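Local coordinates for protein 433aa long hypothetical phosphoribosylglycinamide formyl transferase (PDB 2DWC) that is probably an ATP-grasp family protein of the PurT type, with adenosine-5'-diphosphate bound in this structure, at residues B[122-127]-B[290-295]; B[265-270]-B[274-279]; B[358-363]-B[418-423]. One frame throughout, in Å; residues are numbered along the deposited sequence.

Contact 1. Residues B[122-127]-B[290-295]; sequences ERLRET and NEVSPR. With ADP (adenosine-5'-diphosphate), chain H.
The guanidinium of Arg125 meets Asn290 at its edge, near the guanidinium plane, where NH2 lies 3.3 Å from the backbone O of Asn290 in a weak hydrogen bond, bent to 156° at the hydrogen. Two waters occupy the same rim in plane. One accepts from NE of Arg125 and donates to the Asn290 O; the other accepts from NH2 and donates to OD1 of Asn290. The Asn290 amide stands almost upright to the guanidinium, the two planes 81° apart. NH2 of Arg125 and OD1 of Asn290 are 4.2 Å apart and are bridged by the second water. The third nitrogen, NH1, is hydrogen-bonded to Ser137 OG, which helps fix the rotation of the group. Arg125 arrives here because its chain bends at chi2 and chi3.

The preceding residue, Leu124, makes the apolar half of the contact. Its two methyls meet successive residues of the strand: CD1 rests 3.6 Å from CG1 of Val292, while CD2 touches CB of Glu291 at 3.8 Å. With CG between its backbone N and carbonyl carbon, Glu291 runs extended to the ligand, and OE2 comes within 2.7 Å of ADP O3A. Asn290 and Glu291 both belong to the ADP pocket, and OD1 of Asn290 lies 3.5 Å from ADP O2A, so Arg125 and its waters form a second shell behind this pocket residue.

Helix 121-132 crosses strand 286-293 steeply, with 110° between the short axes and 9.0 Å at closest approach. Asn290 and Glu291 both face Glu279 of strand 274-283 in a classic beta bulge; Ile117 of helix 112-118 packs against Leu124, and Tyr139 and Tyr141 of strand 139-142 touch the Arg125 side chain.

Contact 2. Residues B[265-270]-B[274-279]; sequences RITDVL and GIFGVE
Phe276 and Thr267 cross at a slant, with the threonine methyl CG2 set over one face of the phenyl ring. CG2 of Thr267 lies 4.1 Å from the ring centroid and 26° off the normal, a CH-pi contact displaced toward the CB side of the ring: its nearest ring atom is Phe276 CG, at 3.8 Å. The methyl is available because Thr267 places OG1 between its backbone N and carbonyl carbon (chi1 63°), where the hydroxyl bonds to Ala263 O, one turn back in the helix.

Leu270, a turn further on, reaches the same ring obliquely. Its CD1 comes to 3.7 Å from CE2 of Phe276, and its CB lies almost as near to that carbon, so the leucine bears on the CD2-CE2 side of the ring.

Toward the other end of the strand, Ile266 and Val278 meet through single methyls, Ile266 CD1 and Val278 CG1 being 3.7 Å apart. The second methyl of Val278, CG2, points to CG2 of Thr267 at a looser 4.2 Å. The contact is wholly apolar, with no hydrogen bond crossing it.

Val292 of strand 286-293 adjoins both Leu270 and Val278. This is the helix-on-sheet packing of an alpha/beta core: helix 253-270 turns back through a short loop to cover the sheet strand that follows it, within the ATP-grasp domain.

Contact 3. Residues B[358-363]-B[418-423]; sequences RFRGLV and SDWHDQ. With SO4 (sulfate ion), chain G.
Arg360 lies flat on the indole of Trp420, its guanidinium and the ring 5° from parallel with centres 3.6 Å apart. CZ of Arg360 sits over the five-membered ring, a cation-pi contact, while CD of Arg360 stands 3.6 Å above the centroid of the six-membered ring in a CH-pi contact. The chain therefore tracks along one face of the whole indole, and its extended run from CG to NE makes this possible. NH2 of Arg360 also forms a salt bridge with Glu412, which ties down the guanidinium beyond the stack.

Glu412 belongs to the middle strand, 412-414, of a small antiparallel sheet; the outer strands are 358-360 and a weakly bonded one at about 421-422, just after Trp420. Trp420 and Arg360 reach across strand 412-414 to one another. On its other side strand 358-360 pairs antiparallel with a strand of the second subunit, so the sheet runs on through the interface; there Gly361 N and Val363 N, at the start of helix 362-365, are hydrogen-bonded to Asp9 of the second subunit.

Arg358 meets the far rim of the indole with its aliphatic part, CG lying 3.7 Å from Trp420 CH2, and its guanidinium is turned 78° from the ring. A bend at chi3 leaves that group near, but not bonded to, a sulfate probably from the crystallisation liquor; NH1 forms a long, weak ion pair with Glu10 of the second subunit. The anion lies at the indole edge, where Trp420 NE1 donates to its O2 at 2.8 Å, and also accepts from Arg414 NH2.

In the fold
From the N terminus, the chain first enters contact 1 on helix 121-132 and returns to close it only with strand 286-293, a loop of 162 residues. Contact 2 opens and closes inside this loop, joining helix 253-270 to the strand that follows after three residues. Strands 274-283 and 286-293 are sheet neighbours, so the two contacts touch, through backbone hydrogen bonds between Gly277 and Ser293 and between Asn290 and Glu279, and through Thr127 packed on Val269. Contact 3 comes afterwards in series, tying strand 358-360 to the last modelled residues of the chain, 418-423, with its centre 38 to 39 Å from the other centres and across the chain's centre.

Contact 1. Residues B[122-127]-B[290-295]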
loop_
_atom_site.group_PDB
_atom_site.type_symbol
_atom_site.label_atom_id
_atom_site.label_comp_id
_atom_site.label_asym_id
_atom_site.label_seq_id
_atom_site.Cartn_x
_atom_site.Cartn_y
_atom_site.Cartn_z
ATOM N N GLU B 122 28.856 19.923 -11.028
ATOM C CA GLU B 122 29.363 20.439 -12.299
ATOM C C GLU B 122 28.947 19.544 -13.471
ATOM O O GLU B 122 28.498 20.016 -14.506
ATOM C CB GLU B 122 30.894 20.570 -12.266
ATOM C CG GLU B 122 31.424 21.096 -13.596
ATOM C CD GLU B 122 32.913 21.394 -13.564
ATOM O OE1 GLU B 122 33.414 21.975 -14.545
ATOM O OE2 GLU B 122 33.564 21.040 -12.567
ATOM N N ARG B 123 29.095 18.231 -13.315
ATOM C CA ARG B 123 28.682 17.355 -14.391
ATOM C C ARG B 123 27.174 17.549 -14.658
ATOM O O ARG B 123 26.731 17.569 -15.799
ATOM C CB ARG B 123 28.971 15.888 -14.034
ATOM C CG ARG B 123 30.462 15.562 -13.868
ATOM C CD ARG B 123 30.715 14.042 -13.856
ATOM N NE ARG B 123 30.288 13.382 -12.616
ATOM C CZ ARG B 123 31.120 12.967 -11.659
ATOM N NH1 ARG B 123 32.430 13.145 -11.797
ATOM N NH2 ARG B 123 30.651 12.364 -10.566
ATOM N N LEU B 124 26.403 17.706 -13.595
ATOM C CA LEU B 124 24.959 17.868 -13.736
ATOM C C LEU B 124 24.588 19.190 -14.404
ATOM O O LEU B 124 23.830 19.214 -15.371
ATOM C CB LEU B 124 24.287 17.800 -12.372
ATOM C CG LEU B 124 22.761 17.855 -12.424
ATOM C CD1 LEU B 124 22.251 16.768 -13.384
ATOM C CD2 LEU B 124 22.211 17.677 -11.008
ATOM N N ARG B 125 25.124 20.282 -13.868
ATOM C CA ARG B 125 24.811 21.596 -14.426
ATOM C C ARG B 125 25.214 21.658 -15.891
ATOM O O ARG B 125 24.453 22.137 -16.735
ATOM C CB ARG B 125 25.501 22.704 -13.609
ATOM C CG ARG B 125 25.171 24.148 -14.085
ATOM C CD ARG B 125 23.666 24.425 -14.295
ATOM N NE ARG B 125 22.844 24.267 -13.077
ATOM C CZ ARG B 125 22.435 25.264 -12.305
ATOM N NH1 ARG B 125 22.772 26.514 -12.598
ATOM N NH2 ARG B 125 21.644 25.017 -11.266
ATOM N N GLU B 126 26.400 21.162 -16.231
ATOM C CA GLU B 126 26.806 21.202 -17.632
ATOM C C GLU B 126 25.902 20.337 -18.506
ATOM O O GLU B 126 25.656 20.650 -19.672
ATOM C CB GLU B 126 28.275 20.773 -17.764
ATOM C CG GLU B 126 29.249 21.774 -17.106
ATOM C CD GLU B 126 28.962 23.223 -17.527
ATOM O OE1 GLU B 126 28.583 24.047 -16.661
ATOM O OE2 GLU B 126 29.097 23.526 -18.728
ATOM N N THR B 127 25.394 19.240 -17.941
ATOM C CA THR B 127 24.488 18.392 -18.704
ATOM C C THR B 127 23.204 19.171 -18.995
ATOM O O THR B 127 22.683 19.124 -20.113
ATOM C CB THR B 127 24.173 17.072 -17.922
ATOM O OG1 THR B 127 25.390 16.326 -17.767
ATOM C CG2 THR B 127 23.150 16.206 -18.674
ATOM N N ASN B 290 16.777 23.268 -11.717
ATOM C CA ASN B 290 17.727 23.387 -10.640
ATOM C C ASN B 290 18.628 22.167 -10.626
ATOM O O ASN B 290 19.817 22.274 -10.864
ATOM C CB ASN B 290 16.980 23.564 -9.317
ATOM C CG ASN B 290 17.894 23.498 -8.112
ATOM O OD1 ASN B 290 19.071 23.828 -8.195
ATOM N ND2 ASN B 290 17.333 23.096 -6.968
ATOM N N GLU B 291 18.062 20.997 -10.350
ATOM C CA GLU B 291 18.890 19.793 -10.351
ATOM C C GLU B 291 17.952 18.602 -10.579
ATOM O O GLU B 291 16.791 18.789 -10.863
ATOM C CB GLU B 291 19.618 19.675 -9.016
ATOM C CG GLU B 291 18.689 19.473 -7.831
ATOM C CD GLU B 291 19.429 19.526 -6.508
ATOM O OE1 GLU B 291 20.654 19.297 -6.510
ATOM O OE2 GLU B 291 18.785 19.777 -5.468
ATOM N N VAL B 292 18.453 17.379 -10.488
ATOM C CA VAL B 292 17.563 16.240 -10.718
ATOM C C VAL B 292 18.051 15.010 -9.952
ATOM O O VAL B 292 19.258 14.790 -9.819
ATOM C CB VAL B 292 17.462 15.938 -12.251
ATOM C CG1 VAL B 292 18.815 15.957 -12.854
ATOM C CG2 VAL B 292 16.813 14.561 -12.512
ATOM N N SER B 293 17.114 14.248 -9.410
ATOM C CA SER B 293 17.493 13.006 -8.723
ATOM C C SER B 293 17.011 11.905 -9.660
ATOM O O SER B 293 15.844 11.871 -10.039
ATOM C CB SER B 293 16.798 12.885 -7.370
ATOM O OG SER B 293 17.427 11.847 -6.656
ATOM N N PRO B 294 17.912 10.986 -10.072
ATOM C CA PRO B 294 17.513 9.918 -10.989
ATOM C C PRO B 294 16.863 8.718 -10.290
ATOM O O PRO B 294 17.246 7.572 -10.534
ATOM C CB PRO B 294 18.833 9.572 -11.677
ATOM C CG PRO B 294 19.798 9.665 -10.533
ATOM C CD PRO B 294 19.359 10.908 -9.780
ATOM N N ARG B 295 15.853 9.015 -9.479
ATOM C CA ARG B 295 15.151 7.986 -8.704
ATOM C C ARG B 295 14.045 8.672 -7.958
ATOM O O ARG B 295 13.977 9.904 -7.937
ATOM C CB ARG B 295 16.152 7.377 -7.686
ATOM C CG ARG B 295 16.878 8.381 -6.761
ATOM C CD ARG B 295 17.971 7.608 -5.936
ATOM N NE ARG B 295 19.231 8.318 -5.994
ATOM C CZ ARG B 295 20.272 8.053 -6.792
ATOM N NH1 ARG B 295 20.331 7.029 -7.693
ATOM N NH2 ARG B 295 21.279 8.897 -6.718
HETATM P PB ADP H . 20.580 20.236 -2.324
HETATM O O1B ADP H . 20.244 18.900 -2.865
HETATM O O2B ADP H . 19.737 20.919 -1.133
HETATM O O3B ADP H . 22.049 20.873 -2.488
HETATM P PA ADP H . 20.356 22.684 -3.674
HETATM O O1A ADP H . 21.552 23.046 -2.880
HETATM O O2A ADP H . 20.628 22.861 -5.249
HETATM O O3A ADP H . 19.917 21.149 -3.472
HETATM O "O5'" ADP H . 19.086 23.595 -3.300
HETATM C "C5'" ADP H . 18.590 23.627 -1.959
HETATM C "C4'" ADP H . 17.653 24.825 -1.811
HETATM O "O4'" ADP H . 18.366 26.072 -1.767
HETATM C "C3'" ADP H . 16.766 24.926 -3.051
HETATM O "O3'" ADP H . 15.679 24.005 -2.923
HETATM C "C2'" ADP H . 16.270 26.353 -2.835
HETATM O "O2'" ADP H . 15.392 26.384 -1.708
HETATM C "C1'" ADP H . 17.586 27.048 -2.482
HETATM N N9 ADP H . 18.342 27.410 -3.704
HETATM C C8 ADP H . 19.309 26.699 -4.275
HETATM N N7 ADP H . 19.770 27.353 -5.343
HETATM C C5 ADP H . 19.095 28.488 -5.446
HETATM C C6 ADP H . 19.117 29.555 -6.341
HETATM N N6 ADP H . 19.999 29.582 -7.335
HETATM N N1 ADP H . 18.257 30.567 -6.162
HETATM C C2 ADP H . 17.401 30.571 -5.156
HETATM N N3 ADP H . 17.355 29.576 -4.285
HETATM C C4 ADP H . 18.180 28.530 -4.402
HETATM O O HOH W 1 22.230 21.737 -12.053
HETATM O O HOH W 2 19.937 26.100 -9.304
#

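Contact 2. Residues B[265-270]-B[274-279]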
loop_
_atom_site.group_PDB
_atom_site.type_symbol
_atom_site.label_atom_id
_atom_site.label_comp_id
_atom_site.label_asym_id
_atom_site.label_seq_id
_atom_site.Cartn_x
_atom_site.Cartn_y
_atom_site.Cartn_z
ATOM N N ARG B 265 13.333 17.391 -21.716
ATOM C CA ARG B 265 14.665 17.620 -22.298
ATOM C C ARG B 265 15.734 16.995 -21.397
ATOM O O ARG B 265 16.696 16.421 -21.887
ATOM C CB ARG B 265 14.926 19.118 -22.451
ATOM C CG ARG B 265 14.326 19.721 -23.729
ATOM C CD ARG B 265 14.648 21.205 -23.778
ATOM N NE ARG B 265 14.378 21.818 -25.068
ATOM C CZ ARG B 265 14.992 21.486 -26.197
ATOM N NH1 ARG B 265 15.919 20.526 -26.205
ATOM N NH2 ARG B 265 14.692 22.135 -27.315
ATOM N N ILE B 266 15.523 17.067 -20.088
ATOM C CA ILE B 266 16.497 16.508 -19.151
ATOM C C ILE B 266 16.458 14.982 -19.147
ATOM O O ILE B 266 17.494 14.331 -19.238
ATOM C CB ILE B 266 16.261 17.030 -17.740
ATOM C CG1 ILE B 266 16.692 18.509 -17.680
ATOM C CG2 ILE B 266 17.078 16.190 -16.708
ATOM C CD1 ILE B 266 16.143 19.272 -16.454
ATOM N N THR B 267 15.269 14.410 -19.026
ATOM C CA THR B 267 15.219 12.946 -18.996
ATOM C C THR B 267 15.593 12.308 -20.333
ATOM O O THR B 267 16.139 11.207 -20.355
ATOM C CB THR B 267 13.848 12.433 -18.471
ATOM O OG1 THR B 267 12.803 12.844 -19.349
ATOM C CG2 THR B 267 13.589 12.998 -17.051
ATOM N N ASP B 268 15.314 12.973 -21.461
ATOM C CA ASP B 268 15.737 12.416 -22.761
ATOM C C ASP B 268 17.278 12.309 -22.766
ATOM O O ASP B 268 17.841 11.379 -23.368
ATOM C CB ASP B 268 15.316 13.353 -23.912
ATOM C CG ASP B 268 13.857 13.202 -24.300
ATOM O OD1 ASP B 268 13.391 14.062 -25.086
ATOM O OD2 ASP B 268 13.162 12.254 -23.837
ATOM N N VAL B 269 17.966 13.273 -22.155
ATOM C CA VAL B 269 19.428 13.187 -22.090
ATOM C C VAL B 269 19.916 12.105 -21.099
ATOM O O VAL B 269 20.849 11.348 -21.402
ATOM C CB VAL B 269 20.049 14.529 -21.684
ATOM C CG1 VAL B 269 21.552 14.356 -21.422
ATOM C CG2 VAL B 269 19.827 15.563 -22.824
ATOM N N LEU B 270 19.305 12.030 -19.915
ATOM C CA LEU B 270 19.774 11.038 -18.941
ATOM C C LEU B 270 19.477 9.611 -19.407
ATOM O O LEU B 270 20.296 8.718 -19.198
ATOM C CB LEU B 270 19.187 11.328 -17.534
ATOM C CG LEU B 270 19.639 12.677 -16.949
ATOM C CD1 LEU B 270 18.924 12.909 -15.620
ATOM C CD2 LEU B 270 21.190 12.690 -16.747
ATOM N N GLY B 274 12.797 4.491 -15.546
ATOM C CA GLY B 274 12.607 4.824 -14.140
ATOM C C GLY B 274 12.031 6.211 -13.926
ATOM O O GLY B 274 11.871 6.996 -14.873
ATOM N N ILE B 275 11.674 6.507 -12.691
ATOM C CA ILE B 275 11.165 7.843 -12.398
ATOM C C ILE B 275 12.341 8.758 -12.011
ATOM O O ILE B 275 13.349 8.303 -11.449
ATOM C CB ILE B 275 10.082 7.754 -11.320
ATOM C CG1 ILE B 275 9.112 8.935 -11.500
ATOM C CG2 ILE B 275 10.691 7.720 -9.977
ATOM C CD1 ILE B 275 7.804 8.626 -10.939
ATOM N N PHE B 276 12.193 10.055 -12.302
ATOM C CA PHE B 276 13.213 11.049 -12.022
ATOM C C PHE B 276 12.555 12.165 -11.221
ATOM O O PHE B 276 11.401 12.490 -11.467
ATOM C CB PHE B 276 13.725 11.677 -13.350
ATOM C CG PHE B 276 14.534 10.741 -14.209
ATOM C CD1 PHE B 276 13.915 9.748 -14.961
ATOM C CD2 PHE B 276 15.921 10.847 -14.260
ATOM C CE1 PHE B 276 14.675 8.859 -15.755
ATOM C CE2 PHE B 276 16.696 9.961 -15.064
ATOM C CZ PHE B 276 16.060 8.975 -15.801
ATOM N N GLY B 277 13.270 12.747 -10.274
ATOM C CA GLY B 277 12.694 13.859 -9.537
ATOM C C GLY B 277 13.405 15.101 -10.109
ATOM O O GLY B 277 14.507 15.467 -9.683
ATOM N N VAL B 278 12.789 15.739 -11.109
ATOM C CA VAL B 278 13.418 16.941 -11.676
ATOM C C VAL B 278 12.995 18.165 -10.874
ATOM O O VAL B 278 11.813 18.504 -10.826
ATOM C CB VAL B 278 12.998 17.102 -13.157
ATOM C CG1 VAL B 278 13.792 18.267 -13.769
ATOM C CG2 VAL B 278 13.236 15.771 -13.917
ATOM N N GLU B 279 13.974 18.858 -10.285
ATOM C CA GLU B 279 13.721 19.999 -9.421
ATOM C C GLU B 279 13.761 21.288 -10.227
ATOM O O GLU B 279 14.701 21.492 -10.968
ATOM C CB GLU B 279 14.788 20.052 -8.334
ATOM C CG GLU B 279 14.698 18.916 -7.292
ATOM C CD GLU B 279 13.341 18.893 -6.618
ATOM O OE1 GLU B 279 12.830 19.987 -6.265
ATOM O OE2 GLU B 279 12.787 17.784 -6.440
#

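Contact 3. Residues B[358-363]-B[418-423]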
loop_
_atom_site.group_PDB
_atom_site.type_symbol
_atom_site.label_atom_id
_atom_site.label_comp_id
_atom_site.label_asym_id
_atom_site.label_seq_id
_atom_site.Cartn_x
_atom_site.Cartn_y
_atom_site.Cartn_z
ATOM N N ARG B 358 9.261 5.934 19.910
ATOM C CA ARG B 358 7.847 5.695 20.160
ATOM C C ARG B 358 7.166 7.041 19.864
ATOM O O ARG B 358 7.787 8.127 19.968
ATOM C CB ARG B 358 7.554 5.174 21.588
ATOM C CG ARG B 358 8.216 5.777 22.724
ATOM C CD ARG B 358 7.690 5.026 23.972
ATOM N NE ARG B 358 8.391 3.772 24.226
ATOM C CZ ARG B 358 7.920 2.771 24.979
ATOM N NH1 ARG B 358 6.718 2.860 25.556
ATOM N NH2 ARG B 358 8.648 1.678 25.190
ATOM N N PHE B 359 5.921 6.950 19.437
ATOM C CA PHE B 359 5.186 8.124 18.987
ATOM C C PHE B 359 3.909 8.244 19.759
ATOM O O PHE B 359 3.174 7.262 19.889
ATOM C CB PHE B 359 4.831 7.926 17.510
ATOM C CG PHE B 359 5.993 7.592 16.642
ATOM C CD1 PHE B 359 6.411 6.267 16.469
ATOM C CD2 PHE B 359 6.721 8.617 16.035
ATOM C CE1 PHE B 359 7.537 5.982 15.706
ATOM C CE2 PHE B 359 7.857 8.327 15.276
ATOM C CZ PHE B 359 8.255 6.981 15.124
ATOM N N ARG B 360 3.595 9.430 20.271
ATOM C CA ARG B 360 2.303 9.536 20.953
ATOM C C ARG B 360 1.514 10.704 20.388
ATOM O O ARG B 360 2.001 11.448 19.560
ATOM C CB ARG B 360 2.443 9.663 22.475
ATOM C CG ARG B 360 3.022 10.984 22.939
ATOM C CD ARG B 360 3.012 11.022 24.478
ATOM N NE ARG B 360 3.508 12.317 24.939
ATOM C CZ ARG B 360 3.783 12.628 26.206
ATOM N NH1 ARG B 360 3.615 11.737 27.193
ATOM N NH2 ARG B 360 4.244 13.848 26.478
ATOM N N GLY B 361 0.297 10.855 20.871
ATOM C CA GLY B 361 -0.576 11.893 20.320
ATOM C C GLY B 361 -1.491 11.306 19.266
ATOM O O GLY B 361 -2.236 12.044 18.592
ATOM N N LEU B 362 -1.520 9.960 19.148
ATOM C CA LEU B 362 -2.320 9.310 18.104
ATOM C C LEU B 362 -3.825 9.371 18.252
ATOM O O LEU B 362 -4.532 9.280 17.261
ATOM C CB LEU B 362 -1.877 7.807 17.922
ATOM C CG LEU B 362 -0.372 7.685 17.651
ATOM C CD1 LEU B 362 0.019 6.160 17.594
ATOM C CD2 LEU B 362 -0.006 8.412 16.329
ATOM N N VAL B 363 -4.336 9.493 19.484
ATOM C CA VAL B 363 -5.801 9.580 19.601
ATOM C C VAL B 363 -6.257 10.827 18.829
ATOM O O VAL B 363 -7.172 10.768 17.988
ATOM C CB VAL B 363 -6.259 9.690 21.071
ATOM C CG1 VAL B 363 -7.790 9.954 21.097
ATOM C CG2 VAL B 363 -6.006 8.341 21.778
ATOM N N SER B 418 15.236 9.043 26.224
ATOM C CA SER B 418 14.985 10.470 26.043
ATOM C C SER B 418 13.612 10.771 26.593
ATOM O O SER B 418 12.862 9.857 26.950
ATOM C CB SER B 418 15.013 10.875 24.570
ATOM O OG SER B 418 13.708 10.777 24.003
ATOM N N ASP B 419 13.281 12.057 26.684
ATOM C CA ASP B 419 11.956 12.424 27.152
ATOM C C ASP B 419 11.173 12.730 25.896
ATOM O O ASP B 419 11.730 12.734 24.802
ATOM C CB ASP B 419 11.998 13.681 28.035
ATOM C CG ASP B 419 12.714 13.449 29.360
ATOM O OD1 ASP B 419 12.508 12.374 29.983
ATOM O OD2 ASP B 419 13.469 14.351 29.780
ATOM N N TRP B 420 9.882 12.990 26.065
ATOM C CA TRP B 420 9.008 13.311 24.947
ATOM C C TRP B 420 9.269 14.721 24.381
ATOM O O TRP B 420 9.506 15.666 25.129
ATOM C CB TRP B 420 7.562 13.184 25.413
ATOM C CG TRP B 420 7.168 11.773 25.767
ATOM C CD1 TRP B 420 7.037 11.226 27.015
ATOM C CD2 TRP B 420 6.762 10.760 24.838
ATOM N NE1 TRP B 420 6.549 9.929 26.919
ATOM C CE2 TRP B 420 6.375 9.622 25.591
ATOM C CE3 TRP B 420 6.683 10.707 23.439
ATOM C CZ2 TRP B 420 5.906 8.438 24.976
ATOM C CZ3 TRP B 420 6.220 9.536 22.838
ATOM C CH2 TRP B 420 5.840 8.429 23.600
ATOM N N HIS B 421 9.222 14.851 23.058
ATOM C CA HIS B 421 9.463 16.132 22.381
ATOM C C HIS B 421 8.457 16.323 21.247
ATOM O O HIS B 421 8.155 15.373 20.517
ATOM C CB HIS B 421 10.889 16.185 21.794
ATOM C CG HIS B 421 11.961 16.446 22.808
ATOM N ND1 HIS B 421 12.404 15.487 23.694
ATOM C CD2 HIS B 421 12.683 17.562 23.072
ATOM C CE1 HIS B 421 13.354 15.999 24.461
ATOM N NE2 HIS B 421 13.542 17.256 24.103
ATOM N N ASP B 422 7.961 17.551 21.092
ATOM C CA ASP B 422 6.985 17.878 20.057
ATOM C C ASP B 422 7.582 17.905 18.651
ATOM O O ASP B 422 8.804 18.028 18.487
ATOM C CB ASP B 422 6.338 19.226 20.363
ATOM C CG ASP B 422 7.366 20.314 20.623
ATOM O OD1 ASP B 422 8.322 20.438 19.817
ATOM O OD2 ASP B 422 7.216 21.041 21.631
ATOM N N GLN B 423 6.700 17.798 17.650
ATOM C CA GLN B 423 7.059 17.781 16.222
ATOM C C GLN B 423 7.568 16.400 15.742
ATOM O O GLN B 423 7.582 15.463 16.575
ATOM C CB GLN B 423 8.107 18.861 15.925
ATOM C CG GLN B 423 7.592 20.289 16.038
ATOM C CD GLN B 423 8.692 21.311 15.823
ATOM O OE1 GLN B 423 9.553 21.509 16.685
ATOM N NE2 GLN B 423 8.677 21.961 14.659
HETATM S S SO4 G . 5.807 7.030 29.028
HETATM O O1 SO4 G . 6.939 6.922 30.006
HETATM O O2 SO4 G . 5.334 8.452 28.958
HETATM O O3 SO4 G . 6.272 6.583 27.672
HETATM O O4 SO4 G . 4.677 6.146 29.467
#